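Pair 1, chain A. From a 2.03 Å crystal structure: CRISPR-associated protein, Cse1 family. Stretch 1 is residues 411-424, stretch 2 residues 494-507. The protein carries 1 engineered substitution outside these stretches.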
# COMPACT_ATOMS: atom_id res chain seq x y z
N HIS A 411 -17.03 17.51 8.45
CA HIS A 411 -17.93 18.63 8.65
C HIS A 411 -17.39 19.55 9.71
O HIS A 411 -17.53 20.74 9.55
CB HIS A 411 -19.37 18.19 9.03
CG HIS A 411 -20.13 17.57 7.90
ND1 HIS A 411 -21.04 16.57 8.12
CD2 HIS A 411 -20.12 17.85 6.59
CE1 HIS A 411 -21.50 16.23 6.94
NE2 HIS A 411 -20.98 16.97 5.99
N ALA A 412 -16.75 19.05 10.78
CA ALA A 412 -16.15 19.95 11.78
C ALA A 412 -15.00 20.74 11.16
O ALA A 412 -14.80 21.93 11.47
CB ALA A 412 -15.67 19.16 13.00
N ALA A 413 -14.21 20.10 10.30
CA ALA A 413 -13.08 20.79 9.64
C ALA A 413 -13.60 21.92 8.73
O ALA A 413 -13.03 22.98 8.69
CB ALA A 413 -12.26 19.80 8.82
N GLN A 414 -14.68 21.67 8.03
CA GLN A 414 -15.32 22.64 7.14
C GLN A 414 -15.90 23.77 7.98
O GLN A 414 -15.68 24.94 7.66
CB GLN A 414 -16.37 21.96 6.32
CG GLN A 414 -16.97 22.86 5.21
CD GLN A 414 -18.10 22.21 4.43
OE1 GLN A 414 -18.33 20.99 4.49
NE2 GLN A 414 -18.87 23.03 3.73
N ALA A 415 -16.61 23.45 9.08
CA ALA A 415 -17.15 24.49 9.98
C ALA A 415 -16.06 25.44 10.51
O ALA A 415 -16.28 26.65 10.65
CB ALA A 415 -17.87 23.85 11.14
N LEU A 416 -14.91 24.90 10.83
CA LEU A 416 -13.78 25.71 11.28
C LEU A 416 -13.29 26.70 10.24
O LEU A 416 -12.61 27.65 10.61
CB LEU A 416 -12.63 24.82 11.70
CG LEU A 416 -12.74 24.26 13.15
CD1 LEU A 416 -11.69 23.22 13.38
CD2 LEU A 416 -12.57 25.40 14.19
N GLY A 417 -13.61 26.51 8.97
CA GLY A 417 -13.22 27.43 7.93
C GLY A 417 -13.74 28.85 8.19
O GLY A 417 -13.08 29.80 7.83
N TYR A 418 -14.94 29.01 8.78
CA TYR A 418 -15.52 30.33 9.08
C TYR A 418 -14.66 31.08 10.10
O TYR A 418 -14.57 32.26 10.04
CB TYR A 418 -16.92 30.13 9.62
CG TYR A 418 -17.82 29.54 8.59
CD1 TYR A 418 -18.13 30.24 7.43
CD2 TYR A 418 -18.37 28.26 8.76
CE1 TYR A 418 -18.96 29.70 6.46
CE2 TYR A 418 -19.20 27.70 7.80
CZ TYR A 418 -19.52 28.44 6.65
OH TYR A 418 -20.35 27.95 5.67
N VAL A 419 -13.98 30.37 10.99
CA VAL A 419 -13.08 30.97 11.97
C VAL A 419 -11.74 31.26 11.28
O VAL A 419 -11.13 32.31 11.52
CB VAL A 419 -12.94 30.04 13.23
CG1 VAL A 419 -11.76 30.45 14.10
CG2 VAL A 419 -14.23 30.05 14.01
N ALA A 420 -11.24 30.32 10.46
CA ALA A 420 -9.93 30.48 9.77
C ALA A 420 -9.92 31.74 8.89
O ALA A 420 -8.92 32.45 8.80
CB ALA A 420 -9.65 29.28 8.91
N GLU A 421 -11.03 32.02 8.27
CA GLU A 421 -11.11 33.16 7.37
C GLU A 421 -11.39 34.50 8.07
O GLU A 421 -11.44 35.55 7.39
CB GLU A 421 -12.18 32.90 6.31
CG GLU A 421 -13.60 33.02 6.79
CD GLU A 421 -14.59 32.60 5.74
OE1 GLU A 421 -14.16 32.08 4.69
OE2 GLU A 421 -15.80 32.80 5.96
N ALA A 422 -11.70 34.49 9.40
CA ALA A 422 -12.08 35.69 10.12
C ALA A 422 -11.04 36.80 9.98
O ALA A 422 -11.41 37.96 9.84
CB ALA A 422 -12.29 35.39 11.61
N ARG A 423 -9.77 36.47 9.99
CA ARG A 423 -8.74 37.52 9.84
C ARG A 423 -8.79 38.24 8.45
O ARG A 423 -8.22 39.30 8.32
CB ARG A 423 -7.35 36.95 10.14
CG ARG A 423 -6.61 36.20 9.08
CD ARG A 423 -5.49 35.32 9.74
NE ARG A 423 -6.11 34.04 10.07
CZ ARG A 423 -5.62 32.82 9.88
NH1 ARG A 423 -6.36 31.76 10.13
NH2 ARG A 423 -4.36 32.66 9.45
N TYR A 424 -9.49 37.70 7.47
CA TYR A 424 -9.56 38.26 6.12
C TYR A 424 -10.94 38.79 5.82
O TYR A 424 -11.19 39.23 4.72
CB TYR A 424 -9.20 37.16 5.06
CG TYR A 424 -7.87 36.51 5.31
CD1 TYR A 424 -6.70 37.27 5.37
CD2 TYR A 424 -7.78 35.16 5.61
CE1 TYR A 424 -5.49 36.71 5.74
CE2 TYR A 424 -6.57 34.58 5.95
CZ TYR A 424 -5.42 35.35 5.95
OH TYR A 424 -4.22 34.78 6.29
N VAL A 494 -12.45 19.21 20.41
CA VAL A 494 -11.24 19.55 19.68
C VAL A 494 -11.53 20.77 18.79
O VAL A 494 -10.75 21.72 18.81
CB VAL A 494 -10.69 18.35 18.87
CG1 VAL A 494 -9.53 18.77 17.97
CG2 VAL A 494 -10.27 17.23 19.82
N ALA A 495 -12.68 20.79 18.11
CA ALA A 495 -13.00 21.89 17.19
C ALA A 495 -13.17 23.22 17.93
O ALA A 495 -12.64 24.23 17.47
CB ALA A 495 -14.26 21.57 16.37
N ARG A 496 -13.78 23.20 19.13
CA ARG A 496 -13.92 24.45 19.92
C ARG A 496 -12.59 24.93 20.50
O ARG A 496 -12.39 26.12 20.62
CB ARG A 496 -14.95 24.23 21.05
CG ARG A 496 -16.36 24.16 20.46
CD ARG A 496 -17.42 23.71 21.50
NE ARG A 496 -18.63 24.53 21.41
CZ ARG A 496 -18.92 25.61 22.15
NH1 ARG A 496 -18.08 26.03 23.10
NH2 ARG A 496 -20.07 26.26 21.97
N ASP A 497 -11.69 24.04 20.86
CA ASP A 497 -10.36 24.45 21.31
C ASP A 497 -9.59 25.18 20.19
O ASP A 497 -8.96 26.22 20.42
CB ASP A 497 -9.55 23.22 21.75
CG ASP A 497 -8.23 23.56 22.37
OD1 ASP A 497 -8.22 24.25 23.41
OD2 ASP A 497 -7.19 23.17 21.80
N LEU A 498 -9.63 24.61 18.97
CA LEU A 498 -8.98 25.27 17.85
C LEU A 498 -9.66 26.58 17.53
O LEU A 498 -8.97 27.57 17.27
CB LEU A 498 -9.00 24.35 16.58
CG LEU A 498 -7.96 23.25 16.59
CD1 LEU A 498 -8.22 22.28 15.43
CD2 LEU A 498 -6.54 23.84 16.47
N ALA A 499 -10.99 26.62 17.57
CA ALA A 499 -11.72 27.86 17.27
C ALA A 499 -11.38 28.96 18.30
O ALA A 499 -11.07 30.09 17.93
CB ALA A 499 -13.23 27.61 17.27
N SER A 500 -11.32 28.60 19.60
CA SER A 500 -10.95 29.57 20.66
C SER A 500 -9.54 30.12 20.46
O SER A 500 -9.34 31.34 20.58
CB SER A 500 -11.08 28.95 22.04
OG SER A 500 -12.47 28.84 22.28
N ARG A 501 -8.57 29.27 20.12
CA ARG A 501 -7.21 29.78 19.87
C ARG A 501 -7.18 30.79 18.69
O ARG A 501 -6.60 31.87 18.80
CB ARG A 501 -6.27 28.62 19.57
CG ARG A 501 -4.84 29.05 19.39
CD ARG A 501 -4.08 27.93 18.74
NE ARG A 501 -4.43 27.85 17.31
CZ ARG A 501 -4.05 26.88 16.48
NH1 ARG A 501 -3.29 25.88 16.92
NH2 ARG A 501 -4.41 26.92 15.21
N GLU A 502 -7.83 30.45 17.61
CA GLU A 502 -7.85 31.34 16.42
C GLU A 502 -8.57 32.65 16.66
O GLU A 502 -8.08 33.70 16.24
CB GLU A 502 -8.52 30.58 15.24
CG GLU A 502 -7.66 29.45 14.72
CD GLU A 502 -6.41 29.92 14.00
OE1 GLU A 502 -6.42 31.03 13.41
OE2 GLU A 502 -5.39 29.21 14.09
N LEU A 503 -9.71 32.61 17.37
CA LEU A 503 -10.45 33.82 17.71
C LEU A 503 -9.62 34.73 18.61
O LEU A 503 -9.59 35.93 18.40
CB LEU A 503 -11.78 33.50 18.37
CG LEU A 503 -12.78 32.74 17.49
CD1 LEU A 503 -13.91 32.10 18.37
CD2 LEU A 503 -13.34 33.66 16.38
N ALA A 504 -8.89 34.17 19.55
CA ALA A 504 -8.07 34.99 20.47
C ALA A 504 -6.90 35.70 19.74
O ALA A 504 -6.34 36.64 20.27
CB ALA A 504 -7.53 34.10 21.62
N GLN A 505 -6.51 35.25 18.55
CA GLN A 505 -5.42 35.87 17.79
C GLN A 505 -5.90 37.02 16.88
O GLN A 505 -5.05 37.68 16.29
CB GLN A 505 -4.76 34.83 16.90
CG GLN A 505 -4.01 33.74 17.69
CD GLN A 505 -2.50 33.88 17.58
OE1 GLN A 505 -1.92 34.97 17.77
NE2 GLN A 505 -1.82 32.78 17.26
N LEU A 506 -7.21 37.25 16.77
CA LEU A 506 -7.72 38.32 15.88
C LEU A 506 -7.32 39.68 16.35
O LEU A 506 -7.38 39.94 17.54
CB LEU A 506 -9.24 38.26 15.77
CG LEU A 506 -9.78 37.04 15.01
CD1 LEU A 506 -11.27 36.97 15.17
CD2 LEU A 506 -9.45 37.12 13.54
N ALA A 507 -6.89 40.53 15.42
CA ALA A 507 -6.61 41.93 15.66
C ALA A 507 -7.91 42.60 16.11
O ALA A 507 -8.99 42.15 15.69
CB ALA A 507 -6.13 42.59 14.37

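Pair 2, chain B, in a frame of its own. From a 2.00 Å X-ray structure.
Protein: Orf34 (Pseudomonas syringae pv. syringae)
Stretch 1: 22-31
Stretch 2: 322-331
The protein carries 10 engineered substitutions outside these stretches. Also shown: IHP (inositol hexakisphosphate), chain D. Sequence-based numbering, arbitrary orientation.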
# COMPACT_ATOMS: atom_id res chain seq x y z
N ARG B 22 -7.05 21.65 -3.28
CA ARG B 22 -5.80 20.90 -3.10
C ARG B 22 -5.50 20.00 -4.28
O ARG B 22 -4.35 19.90 -4.74
CB ARG B 22 -5.83 20.07 -1.82
CG ARG B 22 -5.75 20.87 -0.54
CD ARG B 22 -4.30 21.23 -0.24
NE ARG B 22 -3.59 20.12 0.39
CZ ARG B 22 -3.81 19.66 1.62
NH1 ARG B 22 -4.73 20.22 2.39
NH2 ARG B 22 -3.09 18.64 2.08
N LEU B 23 -6.54 19.35 -4.79
CA LEU B 23 -6.41 18.46 -5.93
C LEU B 23 -6.12 19.26 -7.20
O LEU B 23 -5.27 18.88 -7.99
CB LEU B 23 -7.67 17.63 -6.11
CG LEU B 23 -7.64 16.39 -7.00
CD1 LEU B 23 -6.49 15.46 -6.63
CD2 LEU B 23 -8.97 15.67 -6.88
N GLN B 24 -6.82 20.38 -7.36
CA GLN B 24 -6.64 21.24 -8.53
C GLN B 24 -5.21 21.76 -8.61
O GLN B 24 -4.66 21.93 -9.71
CB GLN B 24 -7.64 22.41 -8.49
CG GLN B 24 -7.59 23.32 -9.71
CD GLN B 24 -7.89 22.60 -11.02
OE1 GLN B 24 -7.04 22.49 -11.89
NE2 GLN B 24 -9.11 22.12 -11.16
N GLN B 25 -4.60 22.02 -7.46
CA GLN B 25 -3.23 22.51 -7.45
C GLN B 25 -2.30 21.39 -7.94
O GLN B 25 -1.33 21.64 -8.66
CB GLN B 25 -2.85 22.95 -6.04
CG GLN B 25 -1.54 23.70 -5.88
CD GLN B 25 -1.45 24.97 -6.74
OE1 GLN B 25 -2.43 25.68 -6.91
NE2 GLN B 25 -0.24 25.32 -7.15
N LYS B 26 -2.61 20.16 -7.57
CA LYS B 26 -1.81 19.04 -8.06
C LYS B 26 -2.03 18.83 -9.55
O LYS B 26 -1.11 18.48 -10.28
CB LYS B 26 -2.10 17.77 -7.27
CG LYS B 26 -1.61 17.82 -5.83
CD LYS B 26 -1.89 16.50 -5.14
CE LYS B 26 -1.36 16.47 -3.71
NZ LYS B 26 0.04 16.00 -3.60
N ILE B 27 -3.25 19.07 -10.01
CA ILE B 27 -3.56 19.04 -11.44
C ILE B 27 -2.75 20.11 -12.18
O ILE B 27 -2.08 19.83 -13.18
CB ILE B 27 -5.08 19.25 -11.71
CG1 ILE B 27 -5.86 18.00 -11.29
CG2 ILE B 27 -5.34 19.59 -13.17
CD1 ILE B 27 -7.35 18.20 -11.27
N ASN B 28 -2.81 21.34 -11.68
CA ASN B 28 -2.09 22.45 -12.31
C ASN B 28 -0.56 22.27 -12.32
O ASN B 28 0.12 22.68 -13.26
CB ASN B 28 -2.46 23.76 -11.63
CG ASN B 28 -3.93 24.11 -11.82
OD1 ASN B 28 -4.58 23.60 -12.73
ND2 ASN B 28 -4.45 24.98 -10.96
N ASP B 29 -0.03 21.67 -11.27
CA ASP B 29 1.40 21.40 -11.20
C ASP B 29 1.83 20.36 -12.23
O ASP B 29 2.93 20.44 -12.78
CB ASP B 29 1.80 20.94 -9.79
CG ASP B 29 1.77 22.07 -8.78
OD1 ASP B 29 1.82 23.25 -9.20
OD2 ASP B 29 1.70 21.79 -7.57
N LEU B 30 0.97 19.37 -12.50
CA LEU B 30 1.36 18.29 -13.38
C LEU B 30 1.17 18.66 -14.85
O LEU B 30 1.98 18.28 -15.70
CB LEU B 30 0.56 17.01 -13.07
CG LEU B 30 0.84 15.85 -14.03
CD1 LEU B 30 2.33 15.51 -14.05
CD2 LEU B 30 0.00 14.62 -13.72
N LYS B 31 0.14 19.45 -15.14
CA LYS B 31 -0.27 19.75 -16.50
C LYS B 31 0.85 20.17 -17.48
O LYS B 31 0.93 19.60 -18.57
CB LYS B 31 -1.35 20.83 -16.47
CG LYS B 31 -2.13 20.96 -17.76
CD LYS B 31 -3.51 21.50 -17.48
CE LYS B 31 -4.20 20.68 -16.42
NZ LYS B 31 -5.51 21.29 -16.05
N SER B 322 -12.85 10.95 -0.61
CA SER B 322 -11.60 11.66 -0.77
C SER B 322 -10.86 11.15 -2.01
O SER B 322 -10.62 9.95 -2.15
CB SER B 322 -10.71 11.50 0.46
OG SER B 322 -9.38 11.91 0.17
N ALA B 323 -10.49 12.07 -2.91
CA ALA B 323 -9.70 11.69 -4.08
C ALA B 323 -8.21 11.91 -3.83
O ALA B 323 -7.44 12.06 -4.77
CB ALA B 323 -10.15 12.48 -5.31
N SER B 324 -7.82 11.90 -2.56
CA SER B 324 -6.41 12.06 -2.20
C SER B 324 -5.44 11.12 -2.94
O SER B 324 -4.35 11.54 -3.34
CB SER B 324 -6.25 11.88 -0.68
OG SER B 324 -4.90 12.05 -0.28
N ILE B 325 -5.83 9.85 -3.13
CA ILE B 325 -4.93 8.88 -3.77
C ILE B 325 -4.72 9.25 -5.24
O ILE B 325 -3.66 9.00 -5.81
CB ILE B 325 -5.46 7.43 -3.66
CG1 ILE B 325 -4.36 6.43 -4.02
CG2 ILE B 325 -6.69 7.21 -4.56
CD1 ILE B 325 -3.12 6.49 -3.13
N ASP B 326 -5.72 9.88 -5.84
CA ASP B 326 -5.62 10.34 -7.23
C ASP B 326 -4.65 11.52 -7.30
O ASP B 326 -3.94 11.70 -8.30
CB ASP B 326 -7.01 10.70 -7.75
CG ASP B 326 -7.98 9.51 -7.66
OD1 ASP B 326 -7.64 8.39 -8.14
OD2 ASP B 326 -9.04 9.67 -7.03
N GLY B 327 -4.59 12.28 -6.22
CA GLY B 327 -3.60 13.34 -6.08
C GLY B 327 -2.19 12.76 -5.96
O GLY B 327 -1.24 13.30 -6.54
N PHE B 328 -2.05 11.68 -5.21
CA PHE B 328 -0.76 11.01 -5.10
C PHE B 328 -0.26 10.54 -6.48
O PHE B 328 0.92 10.65 -6.79
CB PHE B 328 -0.84 9.83 -4.11
CG PHE B 328 0.43 9.03 -4.03
CD1 PHE B 328 1.57 9.56 -3.44
CD2 PHE B 328 0.50 7.76 -4.60
CE1 PHE B 328 2.76 8.83 -3.39
CE2 PHE B 328 1.68 7.03 -4.56
CZ PHE B 328 2.81 7.57 -3.95
N ARG B 329 -1.17 10.03 -7.31
CA ARG B 329 -0.79 9.58 -8.64
C ARG B 329 -0.23 10.74 -9.48
O ARG B 329 0.77 10.57 -10.16
CB ARG B 329 -1.95 8.91 -9.37
CG ARG B 329 -1.60 8.38 -10.78
CD ARG B 329 -2.69 7.42 -11.27
NE ARG B 329 -3.96 7.86 -10.72
CZ ARG B 329 -4.83 7.10 -10.07
NH1 ARG B 329 -4.64 5.80 -9.90
NH2 ARG B 329 -5.92 7.67 -9.61
N LEU B 330 -0.89 11.90 -9.42
CA LEU B 330 -0.42 13.09 -10.11
C LEU B 330 0.99 13.48 -9.63
O LEU B 330 1.85 13.86 -10.41
CB LEU B 330 -1.40 14.25 -9.87
CG LEU B 330 -2.84 13.98 -10.33
CD1 LEU B 330 -3.72 15.20 -10.09
CD2 LEU B 330 -2.90 13.58 -11.80
N GLN B 331 1.20 13.38 -8.32
CA GLN B 331 2.50 13.66 -7.72
C GLN B 331 3.59 12.74 -8.26
O GLN B 331 4.70 13.19 -8.57
CB GLN B 331 2.41 13.53 -6.20
CG GLN B 331 3.74 13.45 -5.51
CD GLN B 331 3.60 13.14 -4.03
OE1 GLN B 331 3.22 14.01 -3.24
NE2 GLN B 331 3.86 11.89 -3.66
C1 IHP D . 5.84 14.80 -0.32
C2 IHP D . 4.71 13.69 -0.22
C3 IHP D . 3.17 14.04 -0.10
C4 IHP D . 2.88 15.61 0.03
C5 IHP D . 4.01 16.51 0.50
C6 IHP D . 5.16 16.22 -0.45
O11 IHP D . 6.72 14.71 0.65
P1 IHP D . 8.40 14.49 0.61
O21 IHP D . 8.82 13.56 1.74
O31 IHP D . 9.11 15.83 0.80
O41 IHP D . 8.93 13.89 -0.68
O12 IHP D . 5.03 12.66 0.63
P2 IHP D . 5.22 11.13 -0.05
O22 IHP D . 6.35 11.17 -1.10
O32 IHP D . 5.53 10.02 0.96
O42 IHP D . 3.94 10.78 -0.84
O13 IHP D . 2.75 13.40 0.92
P3 IHP D . 1.61 12.20 1.21
O23 IHP D . 1.77 10.85 0.50
O33 IHP D . 2.00 12.05 2.67
O43 IHP D . 0.16 12.67 1.06
O14 IHP D . 1.78 15.85 0.76
P4 IHP D . 0.33 16.14 0.11
O24 IHP D . -0.35 14.85 -0.35
O34 IHP D . -0.60 16.89 1.08
O44 IHP D . 0.47 17.04 -1.14
O15 IHP D . 4.28 16.50 1.81
P5 IHP D . 4.00 17.84 2.84
O25 IHP D . 3.12 18.88 2.14
O35 IHP D . 3.26 17.39 4.13
O45 IHP D . 5.30 18.54 3.26
O16 IHP D . 6.08 17.19 -0.39
P6 IHP D . 6.96 17.73 -1.65
O26 IHP D . 6.11 17.73 -2.92
O36 IHP D . 7.48 19.15 -1.40
O46 IHP D . 8.18 16.84 -1.88
O HOH W 1 0.32 13.56 -2.70
O HOH W 2 3.18 16.74 -4.00

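Pair 1, from a Cse1-family protein, and pair 2, from Orf34, each set two helical segments side by side, close enough for small residues to meet the opposing stretch. Fourteen central residues superpose with an RMSD of 0.6 Å. In pair 2 the helix axes approach to 9.3 Å, and their N-to-C directions differ by 19°, so the helices run nearly parallel. No hydrogen bond joins the two stretches directly in either pair; packing is largely apolar.

The match with the closest side-chain centres is Leu A416 = Leu B23, at 0.4 Å, although the rotamers differ (m,t against t,p). A leucine suits this place because its branched end can spread over several residues of the partner. In pair 1, CD2 of Leu A416 lies 3.8 Å from CB of Ala A499, while its CD1 is 4.3 Å from CB of Ala A495, one turn earlier, and 4.1 Å from CD1 of Leu A498. In pair 2, CD2 of Leu B23 meets CB of the N-cap residue Ala B323 at 3.7 Å, and its CD1 rests 3.6 Å from CA of Gly B327. Ala A495 = Ala B323 is thus a match in which a small side chain pointing toward the partner leaves room for the leucine methyls.

Ala A499 = Gly B327 is the small position. Alanine fits in pair 1, where its CB also lies 4.2 Å from CG2 of Val A419. In pair 2 an ideal CB on the glycine would lie 3.1 Å from CD of Lys B26 and 3.4 Å from CD1 of Leu B23, both tight; the bare backbone leaves room for these chains.

Val A419 = Lys B26 and Glu A502 = Leu B330 exchange character. In pair 1 the short, branched valine supplies the apolar surface, its CG1 lying 3.4 Å from CB of Glu A502; the glutamate thus packs through its aliphatic part while its carboxylate reaches Arg A423, OE1 to NH1 at 3.4 Å, a salt bridge of charges only. In pair 2 the leucine supplies the grease: CD1 of Leu B330 lies 3.7 Å from CG1 of Ile B27, and its CD2 is 3.6 Å from CD2 of Leu B30. Lys B26 lays its methylene chain along the interface, CD 3.6 Å from O of Gly B327, and carries its ammonium to inositol hexakisphosphate, NZ to O44 at 2.7 Å.

At Leu A498 = Asp B326 and Ala A422 = Asp B29 only the pair 1 residues point toward the partner, CB of Ala A422 lying 3.8 Å from CD2 of Leu A506; Asp B326 points sideways, and Asp B29 makes no contact.

At Leu A503 = Gln B331, CG of the leucine contacts CG1 of Val A419 at 4.2 Å. The glutamine instead uses its amide, NE2 donating to O42 of the ligand at 3.0 Å. One water donates to OE1 of Gln B331 at 2.8 Å and accepts a weak hydrogen bond from NZ of Lys B26 at 3.3 Å; a second accepts from NZ of Lys B26 at 2.6 Å and lies 3.0 Å from OE1 of Gln B331.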